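Local coordinates for protein HTH-type transcriptional activator ampR (Citrobacter freundii, PDB 3KOS) that regulates transcription of the AmpC beta-lactamase gene as a LysR-family DNA-binding factor, this chain being its effector-binding domain, at residues H48-V52 and T62-G66. Residues are numbered along the deposited sequence; the frame is centred on the assembly and turned at random.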
loop_
_atom_site.group_PDB
_atom_site.type_symbol
_atom_site.label_atom_id
_atom_site.label_comp_id
_atom_site.label_asym_id
_atom_site.label_seq_id
_atom_site.Cartn_x
_atom_site.Cartn_y
_atom_site.Cartn_z
ATOM N N HIS A 48 -5.102 2.633 5.987
ATOM C CA HIS A 48 -5.754 3.335 4.891
ATOM C C HIS A 48 -4.685 3.998 4.025
ATOM O O HIS A 48 -3.496 3.950 4.361
ATOM C CB HIS A 48 -6.774 4.359 5.423
ATOM C CG HIS A 48 -6.202 5.371 6.379
ATOM N ND1 HIS A 48 -5.442 6.444 5.962
ATOM C CD2 HIS A 48 -6.314 5.495 7.724
ATOM C CE1 HIS A 48 -5.098 7.173 7.009
ATOM N NE2 HIS A 48 -5.611 6.618 8.089
ATOM N N ASN A 49 -5.090 4.579 2.896
ATOM C CA ASN A 49 -4.124 5.225 2.014
ATOM C C ASN A 49 -4.162 6.750 2.108
ATOM O O ASN A 49 -3.921 7.459 1.123
ATOM C CB ASN A 49 -4.282 4.736 0.560
ATOM C CG ASN A 49 -5.605 5.153 -0.070
ATOM O OD1 ASN A 49 -6.472 5.734 0.582
ATOM N ND2 ASN A 49 -5.755 4.866 -1.360
ATOM N N ASN A 50 -4.469 7.241 3.304
ATOM C CA ASN A 50 -4.547 8.671 3.583
ATOM C C ASN A 50 -5.823 9.348 3.102
ATOM O O ASN A 50 -6.055 10.510 3.417
ATOM C CB ASN A 50 -3.336 9.436 3.052
ATOM C CG ASN A 50 -2.874 10.501 4.018
ATOM O OD1 ASN A 50 -2.635 10.207 5.190
ATOM N ND2 ASN A 50 -2.746 11.733 3.547
ATOM N N ARG A 51 -6.623 8.628 2.324
ATOM C CA ARG A 51 -7.968 9.083 1.969
ATOM C C ARG A 51 -8.925 8.242 2.760
ATOM O O ARG A 51 -9.118 7.051 2.472
ATOM C CB ARG A 51 -8.264 8.907 0.478
ATOM C CG ARG A 51 -7.471 9.818 -0.407
ATOM C CD ARG A 51 -6.077 9.269 -0.575
ATOM N NE ARG A 51 -5.345 9.973 -1.618
ATOM C CZ ARG A 51 -4.091 9.697 -1.954
ATOM N NH1 ARG A 51 -3.438 8.717 -1.339
ATOM N NH2 ARG A 51 -3.488 10.402 -2.903
ATOM N N VAL A 52 -9.515 8.856 3.772
ATOM C CA VAL A 52 -10.292 8.115 4.733
ATOM C C VAL A 52 -11.348 9.022 5.343
ATOM O O VAL A 52 -11.167 10.234 5.441
ATOM C CB VAL A 52 -9.380 7.541 5.836
ATOM C CG1 VAL A 52 -8.696 8.661 6.599
ATOM C CG2 VAL A 52 -10.161 6.626 6.764
ATOM N N THR A 62 -7.490 8.947 13.702
ATOM C CA THR A 62 -6.916 8.722 12.375
ATOM C C THR A 62 -5.459 9.173 12.401
ATOM O O THR A 62 -5.155 10.289 12.820
ATOM C CB THR A 62 -7.646 9.564 11.325
ATOM O OG1 THR A 62 -9.043 9.251 11.350
ATOM C CG2 THR A 62 -7.087 9.293 9.927
ATOM N N ILE A 63 -4.542 8.309 11.980
ATOM C CA ILE A 63 -3.170 8.761 11.824
ATOM C C ILE A 63 -2.969 8.989 10.338
ATOM O O ILE A 63 -3.292 8.123 9.538
ATOM C CB ILE A 63 -2.166 7.768 12.394
ATOM C CG1 ILE A 63 -2.317 7.725 13.930
ATOM C CG2 ILE A 63 -0.755 8.182 11.989
ATOM C CD1 ILE A 63 -1.436 6.685 14.622
ATOM N N ARG A 64 -2.480 10.173 9.981
ATOM C CA ARG A 64 -2.474 10.599 8.593
ATOM C C ARG A 64 -1.302 11.516 8.279
ATOM O O ARG A 64 -0.656 12.063 9.181
ATOM C CB ARG A 64 -3.783 11.334 8.288
ATOM C CG ARG A 64 -3.913 12.646 9.022
ATOM C CD ARG A 64 -5.378 12.959 9.315
ATOM N NE ARG A 64 -6.194 12.904 8.109
ATOM C CZ ARG A 64 -7.515 13.046 8.098
ATOM N NH1 ARG A 64 -8.187 12.978 6.952
ATOM N NH2 ARG A 64 -8.163 13.255 9.235
ATOM N N TYR A 65 -1.053 11.698 6.985
ATOM C CA TYR A 65 -0.019 12.600 6.504
ATOM C C TYR A 65 -0.687 13.888 6.055
ATOM O O TYR A 65 -1.681 13.851 5.331
ATOM C CB TYR A 65 0.686 11.965 5.302
ATOM C CG TYR A 65 1.698 12.844 4.586
ATOM C CD1 TYR A 65 1.309 13.668 3.535
ATOM C CD2 TYR A 65 3.046 12.818 4.934
ATOM C CE1 TYR A 65 2.228 14.455 2.856
ATOM C CE2 TYR A 65 3.980 13.604 4.257
ATOM C CZ TYR A 65 3.556 14.414 3.214
ATOM O OH TYR A 65 4.456 15.196 2.535
ATOM N N GLY A 66 -0.143 15.026 6.477
ATOM C CA GLY A 66 -0.696 16.296 6.050
ATOM C C GLY A 66 -0.127 17.495 6.780
ATOM O O GLY A 66 0.958 17.426 7.364
HETATM O O HOH W 1 -8.301 11.642 4.231
HETATM O O HOH W 2 -10.967 12.830 6.637
#
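The carboxamide of Asn50 reads the backbone of Tyr65 at two points: Tyr65 N donates to Asn50 OD1 (2.8 Å) and Asn50 ND2 donates to Tyr65 O (3.0 Å), both nearly linear. One side chain thus pairs with the NH and CO of a single residue, much as a neighbouring strand would, although 48-52 is itself loop at this point. Asn50 has a positive phi (78°), and its N donates to His48 ND1 (2.9 Å), probably helping to hold the turn that sets the side-chain carboxamide facing Tyr65. Two waters form a second, wetter bridge. The first takes a hydrogen bond from Val52 N (3.1 Å), gives one to Asn50 O (2.6 Å) and accepts a weak one from Arg64 NH1 (3.0 Å); the second joins Arg64 NH1 (2.8 Å) to Val52 O (2.9 Å). Arg64 NH2 is held by Thr185 on the adjoining strand 181-187, and Trp70 makes a cation-pi contact with the guanidinium. Beyond these bonds, toward Thr62, the packing is modest: Thr62 CG2 meets Val52 CG1 (3.8 Å) and His48 NE2 (3.6 Å), while the edge of the imidazole approaches the backbone of Ile63, His48 NE2 to Ile63 O 3.1 Å. Strand 12-19 lies between 41-48 and 61-66 in the sheet, so the contact reaches past it. The loop leaving strand 41-48, outermost in the sheet of this chain, is thereby tied along most of strand 61-66, two places away, within the alpha/beta, periplasmic-binding-protein-like fold of the LysR effector-binding domain.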